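Local coordinates for amidase, hydantoinase/carbamoylase family (Paraburkholderia phymatum, PDB 6C0D), which probably hydrolyses N-carbamoyl-L-amino acids to the free amino acids, as a zinc-dependent homodimeric amidase of the peptidase M20 family, at residues S77-D91 and R122-G136. Residues are numbered along the deposited sequence; the frame is centred on the assembly and turned at random.
Sequences SRKPGPALVIGSHSD and REFAVDVASWIDEEG. With ZN (zinc ion), chain B.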
ATOM      1  N   SER A  77      17.201 -38.803  28.758  1.00 22.02           N
ATOM      2  CA  SER A  77      16.936 -39.955  29.610  1.00 21.04           C
ATOM      3  C   SER A  77      18.241 -40.590  30.103  1.00 24.69           C
ATOM      4  O   SER A  77      19.274 -40.576  29.420  1.00 23.18           O
ATOM      5  CB  SER A  77      16.110 -40.984  28.832  1.00 24.56           C
ATOM      6  OG  SER A  77      15.791 -42.116  29.626  1.00 22.87           O
ATOM      7  N   ARG A  78      18.201 -41.147  31.317  1.00 23.03           N
ATOM      8  CA  ARG A  78      19.329 -41.930  31.809  0.53 23.69           C
ATOM      9  C   ARG A  78      19.188 -43.420  31.512  1.00 26.19           C
ATOM     10  O   ARG A  78      20.103 -44.193  31.824  1.00 28.44           O
ATOM     11  CB  ARG A  78      19.512 -41.708  33.317  0.53 25.54           C
ATOM     12  CG  ARG A  78      19.555 -40.238  33.712  0.53 29.35           C
ATOM     13  CD  ARG A  78      19.786 -40.073  35.212  0.53 33.30           C
ATOM     14  NE  ARG A  78      19.722 -38.681  35.645  0.53 33.25           N
ATOM     15  CZ  ARG A  78      20.775 -37.873  35.724  0.53 36.31           C
ATOM     16  NH1 ARG A  78      21.980 -38.319  35.391  0.53 34.39           N
ATOM     17  NH2 ARG A  78      20.622 -36.619  36.140  0.53 35.79           N
ATOM     18  N   LYS A  79      18.100 -43.828  30.895  1.00 24.35           N
ATOM     19  CA  LYS A  79      17.815 -45.222  30.601  1.00 22.11           C
ATOM     20  C   LYS A  79      18.517 -45.666  29.318  1.00 24.64           C
ATOM     21  O   LYS A  79      18.734 -44.857  28.416  1.00 25.88           O
ATOM     22  CB  LYS A  79      16.306 -45.410  30.460  1.00 21.42           C
ATOM     23  CG  LYS A  79      15.585 -45.235  31.804  1.00 25.07           C
ATOM     24  CD  LYS A  79      14.143 -44.810  31.640  1.00 21.92           C
ATOM     25  CE  LYS A  79      13.543 -44.478  33.037  1.00 22.04           C
ATOM     26  NZ  LYS A  79      12.140 -43.952  32.870  1.00 20.65           N
ATOM     27  N   PRO A  80      18.878 -46.940  29.217  1.00 23.13           N
ATOM     28  CA  PRO A  80      19.596 -47.440  28.036  1.00 23.24           C
ATOM     29  C   PRO A  80      18.628 -47.683  26.882  1.00 22.58           C
ATOM     30  O   PRO A  80      17.421 -47.550  27.025  1.00 23.02           O
ATOM     31  CB  PRO A  80      20.202 -48.748  28.538  1.00 25.65           C
ATOM     32  CG  PRO A  80      19.236 -49.230  29.566  1.00 30.53           C
ATOM     33  CD  PRO A  80      18.702 -47.994  30.242  1.00 29.15           C
ATOM     34  N   GLY A  81      19.189 -48.046  25.722  1.00 24.68           N
ATOM     35  CA  GLY A  81      18.380 -48.439  24.587  1.00 26.17           C
ATOM     36  C   GLY A  81      17.878 -47.277  23.748  1.00 24.25           C
ATOM     37  O   GLY A  81      18.260 -46.121  23.953  1.00 22.68           O
ATOM     38  N   PRO A  82      16.996 -47.564  22.791  1.00 21.60           N
ATOM     39  CA  PRO A  82      16.540 -46.518  21.866  1.00 20.62           C
ATOM     40  C   PRO A  82      15.628 -45.522  22.549  1.00 20.54           C
ATOM     41  O   PRO A  82      14.838 -45.873  23.428  1.00 19.07           O
ATOM     42  CB  PRO A  82      15.776 -47.298  20.787  1.00 25.43           C
ATOM     43  CG  PRO A  82      15.305 -48.538  21.491  1.00 24.28           C
ATOM     44  CD  PRO A  82      16.397 -48.879  22.490  1.00 22.85           C
ATOM     45  N   ALA A  83      15.693 -44.278  22.075  1.00 18.36           N
ATOM     46  CA  ALA A  83      15.015 -43.168  22.728  1.00 16.78           C
ATOM     47  C   ALA A  83      14.015 -42.507  21.787  1.00 17.81           C
ATOM     48  O   ALA A  83      14.234 -42.402  20.576  1.00 17.79           O
ATOM     49  CB  ALA A  83      16.023 -42.113  23.215  1.00 19.13           C
ATOM     50  N   LEU A  84      12.919 -42.064  22.377  1.00 16.04           N
ATOM     51  CA  LEU A  84      11.967 -41.172  21.741  1.00 18.37           C
ATOM     52  C   LEU A  84      12.208 -39.762  22.273  1.00 19.56           C
ATOM     53  O   LEU A  84      12.244 -39.562  23.486  1.00 18.57           O
ATOM     54  CB  LEU A  84      10.540 -41.630  22.062  1.00 14.29           C
ATOM     55  CG  LEU A  84       9.404 -40.632  21.753  1.00 16.36           C
ATOM     56  CD1 LEU A  84       9.308 -40.445  20.254  1.00 17.12           C
ATOM     57  CD2 LEU A  84       8.100 -41.213  22.306  1.00 17.33           C
ATOM     58  N   VAL A  85      12.356 -38.789  21.377  1.00 17.62           N
ATOM     59  CA  VAL A  85      12.530 -37.384  21.753  1.00 17.24           C
ATOM     60  C   VAL A  85      11.182 -36.685  21.602  1.00 15.90           C
ATOM     61  O   VAL A  85      10.540 -36.801  20.552  1.00 17.26           O
ATOM     62  CB  VAL A  85      13.594 -36.699  20.872  1.00 17.39           C
ATOM     63  CG1 VAL A  85      13.816 -35.233  21.305  1.00 16.03           C
ATOM     64  CG2 VAL A  85      14.920 -37.479  20.869  1.00 18.78           C
ATOM     65  N   ILE A  86      10.732 -35.986  22.644  1.00 14.86           N
ATOM     66  CA  ILE A  86       9.474 -35.240  22.581  1.00 15.86           C
ATOM     67  C   ILE A  86       9.783 -33.793  22.916  1.00 18.23           C
ATOM     68  O   ILE A  86      10.434 -33.517  23.929  1.00 18.78           O
ATOM     69  CB  ILE A  86       8.414 -35.788  23.560  1.00 14.00           C
ATOM     70  CG1 ILE A  86       8.314 -37.311  23.442  1.00 16.88           C
ATOM     71  CG2 ILE A  86       7.060 -35.080  23.306  1.00 17.02           C
ATOM     72  CD1 ILE A  86       7.392 -37.939  24.486  1.00 18.20           C
ATOM     73  N   GLY A  87       9.308 -32.868  22.096  1.00 20.13           N
ATOM     74  CA  GLY A  87       9.576 -31.491  22.457  1.00 26.13           C
ATOM     75  C   GLY A  87       8.914 -30.501  21.532  1.00 22.94           C
ATOM     76  O   GLY A  87       8.046 -30.845  20.735  1.00 18.06           O
ATOM     77  N   SER A  88       9.332 -29.249  21.683  1.00 17.69           N
ATOM     78  CA  SER A  88       8.888 -28.146  20.844  1.00 19.62           C
ATOM     79  C   SER A  88       9.811 -26.980  21.157  1.00 21.10           C
ATOM     80  O   SER A  88      11.006 -27.204  21.375  1.00 23.10           O
ATOM     81  CB  SER A  88       7.417 -27.801  21.101  1.00 19.01           C
ATOM     82  OG  SER A  88       6.936 -26.910  20.112  1.00 20.34           O
ATOM     83  N   HIS A  89       9.288 -25.748  21.195  1.00 22.90           N
ATOM     84  CA  HIS A  89      10.089 -24.575  21.536  1.00 22.57           C
ATOM     85  C   HIS A  89       9.403 -23.812  22.662  1.00 25.63           C
ATOM     86  O   HIS A  89       8.192 -23.899  22.834  1.00 26.23           O
ATOM     87  CB  HIS A  89      10.270 -23.652  20.320  1.00 22.81           C
ATOM     88  CG  HIS A  89       8.973 -23.150  19.761  1.00 28.18           C
ATOM     89  ND1 HIS A  89       8.482 -21.887  20.024  1.00 30.66           N
ATOM     90  CD2 HIS A  89       8.046 -23.759  18.980  1.00 22.97           C
ATOM     91  CE1 HIS A  89       7.321 -21.730  19.409  1.00 27.25           C
ATOM     92  NE2 HIS A  89       7.033 -22.852  18.769  1.00 26.22           N
ATOM     93  N   SER A  90      10.165 -23.035  23.430  1.00 25.47           N
ATOM     94  CA  SER A  90       9.541 -22.209  24.456  1.00 24.84           C
ATOM     95  C   SER A  90       9.821 -20.722  24.281  1.00 28.62           C
ATOM     96  O   SER A  90       9.412 -19.927  25.139  1.00 29.83           O
ATOM     97  CB  SER A  90       9.978 -22.674  25.858  1.00 28.21           C
ATOM     98  OG  SER A  90      11.393 -22.603  26.001  1.00 29.41           O
ATOM     99  N   ASP A  91      10.493 -20.317  23.199  1.00 26.78           N
ATOM    100  CA  ASP A  91      10.615 -18.909  22.866  1.00 29.02           C
ATOM    101  C   ASP A  91       9.365 -18.452  22.122  1.00 34.64           C
ATOM    102  O   ASP A  91       8.634 -19.254  21.534  1.00 30.95           O
ATOM    103  CB  ASP A  91      11.862 -18.637  22.010  1.00 31.04           C
ATOM    104  CG  ASP A  91      11.781 -19.274  20.611  1.00 32.05           C
ATOM    105  OD1 ASP A  91      11.633 -20.510  20.502  1.00 30.65           O
ATOM    106  OD2 ASP A  91      11.877 -18.536  19.611  1.00 34.26           O
ATOM    107  N   ARG A 122       8.348 -48.239  32.152  1.00 18.01           N
ATOM    108  CA  ARG A 122       9.400 -47.628  32.952  1.00 19.58           C
ATOM    109  C   ARG A 122      10.751 -47.691  32.257  1.00 25.97           C
ATOM    110  O   ARG A 122      11.555 -46.771  32.399  1.00 22.67           O
ATOM    111  CB  ARG A 122       9.482 -48.324  34.322  1.00 22.10           C
ATOM    112  CG  ARG A 122      10.487 -47.680  35.293  1.00 31.38           C
ATOM    113  CD  ARG A 122      10.778 -48.586  36.485  1.00 29.18           C
ATOM    114  NE  ARG A 122      11.382 -49.830  36.032  1.00 26.30           N
ATOM    115  CZ  ARG A 122      12.677 -49.959  35.754  1.00 30.22           C
ATOM    116  NH1 ARG A 122      13.500 -48.925  35.902  1.00 24.80           N
ATOM    117  NH2 ARG A 122      13.151 -51.118  35.329  1.00 29.01           N
ATOM    118  N   GLU A 123      11.009 -48.750  31.480  1.00 19.73           N
ATOM    119  CA  GLU A 123      12.314 -48.899  30.843  1.00 22.62           C
ATOM    120  C   GLU A 123      12.527 -47.953  29.665  1.00 21.86           C
ATOM    121  O   GLU A 123      13.673 -47.783  29.236  1.00 24.18           O
ATOM    122  CB  GLU A 123      12.507 -50.342  30.355  1.00 21.55           C
ATOM    123  CG  GLU A 123      12.451 -51.343  31.471  1.00 23.68           C
ATOM    124  CD  GLU A 123      12.559 -52.781  30.991  1.00 32.05           C
ATOM    125  OE1 GLU A 123      12.915 -53.000  29.808  1.00 29.31           O
ATOM    126  OE2 GLU A 123      12.282 -53.689  31.805  1.00 33.36           O
ATOM    127  N   PHE A 124      11.471 -47.340  29.125  1.00 18.94           N
ATOM    128  CA  PHE A 124      11.593 -46.677  27.830  1.00 18.63           C
ATOM    129  C   PHE A 124      12.303 -45.335  27.978  1.00 23.23           C
ATOM    130  O   PHE A 124      11.859 -44.479  28.750  1.00 22.70           O
ATOM    131  CB  PHE A 124      10.218 -46.433  27.212  1.00 19.56           C
ATOM    132  CG  PHE A 124       9.384 -47.676  26.987  1.00 22.86           C
ATOM    133  CD1 PHE A 124       9.920 -48.951  27.078  1.00 26.69           C
ATOM    134  CD2 PHE A 124       8.032 -47.535  26.672  1.00 24.67           C
ATOM    135  CE1 PHE A 124       9.114 -50.072  26.858  1.00 26.83           C
ATOM    136  CE2 PHE A 124       7.228 -48.643  26.449  1.00 24.17           C
ATOM    137  CZ  PHE A 124       7.765 -49.903  26.546  1.00 21.31           C
ATOM    138  N   ALA A 125      13.370 -45.124  27.200  1.00 21.23           N
ATOM    139  CA  ALA A 125      14.057 -43.838  27.216  1.00 19.57           C
ATOM    140  C   ALA A 125      13.224 -42.778  26.495  1.00 17.29           C
ATOM    141  O   ALA A 125      12.865 -42.944  25.323  1.00 20.24           O
ATOM    142  CB  ALA A 125      15.444 -43.963  26.578  1.00 20.08           C
ATOM    143  N   VAL A 126      12.924 -41.683  27.197  1.00 18.08           N
ATOM    144  CA  VAL A 126      12.242 -40.521  26.622  1.00 17.98           C
ATOM    145  C   VAL A 126      13.094 -39.291  26.920  1.00 19.78           C
ATOM    146  O   VAL A 126      13.396 -39.024  28.088  1.00 20.91           O
ATOM    147  CB  VAL A 126      10.831 -40.340  27.204  1.00 16.69           C
ATOM    148  CG1 VAL A 126      10.160 -39.084  26.588  1.00 16.22           C
ATOM    149  CG2 VAL A 126       9.988 -41.608  26.967  1.00 20.96           C
ATOM    150  N   ASP A 127      13.507 -38.568  25.870  1.00 17.88           N
ATOM    151  CA  ASP A 127      14.223 -37.297  25.985  1.00 18.76           C
ATOM    152  C   ASP A 127      13.225 -36.156  25.790  1.00 18.67           C
ATOM    153  O   ASP A 127      12.220 -36.316  25.094  1.00 19.42           O
ATOM    154  CB  ASP A 127      15.335 -37.144  24.927  1.00 17.41           C
ATOM    155  CG  ASP A 127      16.431 -38.214  25.002  1.00 21.75           C
ATOM    156  OD1 ASP A 127      16.606 -38.901  26.038  1.00 19.91           O
ATOM    157  OD2 ASP A 127      17.179 -38.329  23.999  1.00 21.65           O
ATOM    158  N   VAL A 128      13.501 -34.996  26.400  1.00 16.84           N
ATOM    159  CA  VAL A 128      12.609 -33.841  26.292  1.00 19.22           C
ATOM    160  C   VAL A 128      13.400 -32.627  25.827  1.00 20.99           C
ATOM    161  O   VAL A 128      14.479 -32.350  26.360  1.00 22.56           O
ATOM    162  CB  VAL A 128      11.916 -33.549  27.647  1.00 18.20           C
ATOM    163  CG1 VAL A 128      10.957 -32.379  27.524  1.00 18.34           C
ATOM    164  CG2 VAL A 128      11.190 -34.797  28.143  1.00 21.67           C
ATOM    165  N   ALA A 129      12.839 -31.851  24.890  1.00 18.76           N
ATOM    166  CA  ALA A 129      13.590 -30.733  24.320  1.00 21.46           C
ATOM    167  C   ALA A 129      12.770 -29.454  24.217  1.00 21.34           C
ATOM    168  O   ALA A 129      11.580 -29.489  23.883  1.00 19.96           O
ATOM    169  CB  ALA A 129      14.110 -31.069  22.919  1.00 22.29           C
ATOM    170  N   SER A 130      13.434 -28.321  24.472  1.00 22.25           N
ATOM    171  CA  SER A 130      12.971 -27.002  24.032  1.00 21.20           C
ATOM    172  C   SER A 130      14.042 -26.437  23.104  1.00 22.41           C
ATOM    173  O   SER A 130      15.076 -25.944  23.574  1.00 24.67           O
ATOM    174  CB  SER A 130      12.711 -26.060  25.208  1.00 25.14           C
ATOM    175  OG  SER A 130      12.415 -24.750  24.732  1.00 27.80           O
ATOM    176  N   TRP A 131      13.807 -26.518  21.793  1.00 22.62           N
ATOM    177  CA  TRP A 131      14.786 -26.028  20.825  1.00 24.10           C
ATOM    178  C   TRP A 131      14.822 -24.508  20.837  1.00 24.92           C
ATOM    179  O   TRP A 131      13.778 -23.860  20.738  1.00 28.60           O
ATOM    180  CB  TRP A 131      14.437 -26.507  19.418  1.00 24.66           C
ATOM    181  CG  TRP A 131      14.065 -27.950  19.327  1.00 22.25           C
ATOM    182  CD1 TRP A 131      12.838 -28.469  19.002  1.00 20.65           C
ATOM    183  CD2 TRP A 131      14.922 -29.072  19.577  1.00 20.94           C
ATOM    184  NE1 TRP A 131      12.890 -29.847  19.015  1.00 19.84           N
ATOM    185  CE2 TRP A 131      14.153 -30.242  19.374  1.00 20.77           C
ATOM    186  CE3 TRP A 131      16.273 -29.201  19.943  1.00 24.97           C
ATOM    187  CZ2 TRP A 131      14.685 -31.520  19.521  1.00 21.31           C
ATOM    188  CZ3 TRP A 131      16.799 -30.476  20.108  1.00 24.04           C
ATOM    189  CH2 TRP A 131      16.007 -31.618  19.895  1.00 20.61           C
ATOM    190  N   ILE A 132      16.026 -23.930  20.914  1.00 26.09           N
ATOM    191  CA  ILE A 132      16.151 -22.473  20.979  1.00 28.12           C
ATOM    192  C   ILE A 132      15.705 -21.841  19.662  1.00 31.05           C
ATOM    193  O   ILE A 132      15.942 -22.382  18.574  1.00 29.64           O
ATOM    194  CB  ILE A 132      17.603 -22.069  21.330  1.00 30.00           C
ATOM    195  CG1 ILE A 132      17.729 -20.557  21.573  1.00 32.32           C
ATOM    196  CG2 ILE A 132      18.574 -22.477  20.212  1.00 32.24           C
ATOM    197  CD1 ILE A 132      16.970 -20.065  22.796  1.00 32.14           C
ATOM    198  N   ASP A 133      15.029 -20.692  19.767  1.00 30.04           N
ATOM    199  CA  ASP A 133      14.799 -19.752  18.661  1.00 31.71           C
ATOM    200  C   ASP A 133      14.105 -20.377  17.451  1.00 30.74           C
ATOM    201  O   ASP A 133      14.456 -20.108  16.298  1.00 35.01           O
ATOM    202  CB  ASP A 133      16.098 -19.060  18.227  1.00 34.17           C
ATOM    203  CG  ASP A 133      15.848 -17.640  17.729  1.00 40.32           C
ATOM    204  OD1 ASP A 133      14.803 -17.073  18.122  1.00 36.46           O
ATOM    205  OD2 ASP A 133      16.668 -17.091  16.950  1.00 41.71           O
ATOM    206  N   GLU A 134      13.057 -21.152  17.709  1.00 28.67           N
ATOM    207  CA  GLU A 134      12.190 -21.554  16.607  1.00 30.36           C
ATOM    208  C   GLU A 134      11.602 -20.331  15.908  1.00 31.94           C
ATOM    209  O   GLU A 134      11.425 -20.335  14.687  1.00 35.74           O
ATOM    210  CB  GLU A 134      11.080 -22.471  17.120  1.00 29.17           C
ATOM    211  CG  GLU A 134      10.197 -23.078  16.045  1.00 34.20           C
ATOM    212  CD  GLU A 134       9.071 -22.154  15.611  1.00 36.31           C
ATOM    213  OE1 GLU A 134       8.761 -21.182  16.342  1.00 36.45           O
ATOM    214  OE2 GLU A 134       8.513 -22.389  14.520  1.00 35.99           O
ATOM    215  N   GLU A 135      11.303 -19.273  16.666  1.00 37.02           N
ATOM    216  CA  GLU A 135      10.645 -18.091  16.119  1.00 37.41           C
ATOM    217  C   GLU A 135      11.605 -17.146  15.410  1.00 42.08           C
ATOM    218  O   GLU A 135      11.148 -16.193  14.771  1.00 39.43           O
ATOM    219  CB  GLU A 135       9.905 -17.337  17.233  1.00 33.04           C
ATOM    220  CG  GLU A 135       8.886 -18.206  17.991  1.00 36.62           C
ATOM    221  CD  GLU A 135       7.569 -18.368  17.242  1.00 48.64           C
ATOM    222  OE1 GLU A 135       7.494 -17.961  16.058  1.00 44.07           O
ATOM    223  OE2 GLU A 135       6.602 -18.890  17.848  1.00 45.68           O
ATOM    224  N   GLY A 136      12.908 -17.375  15.507  1.00 37.28           N
ATOM    225  CA  GLY A 136      13.860 -16.579  14.748  1.00 38.62           C
ATOM    226  C   GLY A 136      14.075 -15.165  15.241  1.00 43.48           C
ATOM    227  O   GLY A 136      14.143 -14.234  14.427  1.00 45.38           O
TER
HETATM  228 ZN    ZN B 501       5.389 -23.068  17.545  0.70 26.97          ZN
HETATM  229  O   HOH W   1      13.165 -40.905  30.041  1.00 28.02           O
HETATM  230  O   HOH W   2      10.030 -44.495  30.738  1.00 19.77           O
HETATM  231  O   HOH W   3      14.896 -47.309  25.771  1.00 22.54           O
HETATM  232  O   HOH W   4      15.815 -49.254  28.458  1.00 33.72           O
HETATM  233  O   HOH W   5      12.279 -45.373  24.068  1.00 21.70           O
HETATM  234  O   HOH W   6      12.822 -22.195  22.455  1.00 26.30           O
HETATM  235  O   HOH W   7       5.269 -21.603  16.032  1.00 35.17           O
HETATM  236  O   HOH W   8       6.412 -24.476  16.112  1.00 28.61           O
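His89 and Glu134 meet at the packed end of this contact: Glu134 CB lies over the imidazole face, 3.9 Å from the ring centroid in a CH-pi contact, and the bend at chi2 (-84°) brings OE1 over the same ring. The ring's rotation is fixed at both nitrogens. ND1 donates to Asp91 O almost in the ring plane, while NE2 holds the zinc ion at 2.1 Å; Asp100, His196 and two waters complete the metal's shell. Asp91 in turn grips the turn that starts at Asp133, its OD2 taking Glu135 N on the syn lone pair at 3.1 Å and its OD1 only a weak bond from Glu134 N. Glu135, predicted to bind a second zinc, bends at chi2 so that its OE2 lies 3.3 Å from His89 CE1. One step back, Ser90 OG and Ser130 OG share a buried 2.7 Å hydrogen bond.

Strands 83-88 and 125-130 run parallel, joined by helix 102-117 in a beta-alpha-beta unit of the M20 catalytic domain, and His89 and the predicted ligand Glu135 follow from their C-terminal ends. Helix 102-117 packs on the face bearing Ile86 and Val126, where Ile86 CD1 touches Val126 CG1 at 3.7 Å. On the other face Asp127 spreads two ways: OD1 takes Ser77 N, at the end of the neighbouring strand 73-76, from 31° out of the carboxylate plane, and OD2 reaches across strand 83-88 to a salt bridge with Arg188.

Toward solvent the fit slackens. Lys79, extended beyond CG, stretches alongside 122-124 until NZ meets Arg122 O at 2.9 Å, and waters bridge Pro80 O to Glu123 O and Pro82 O to Ala125 N.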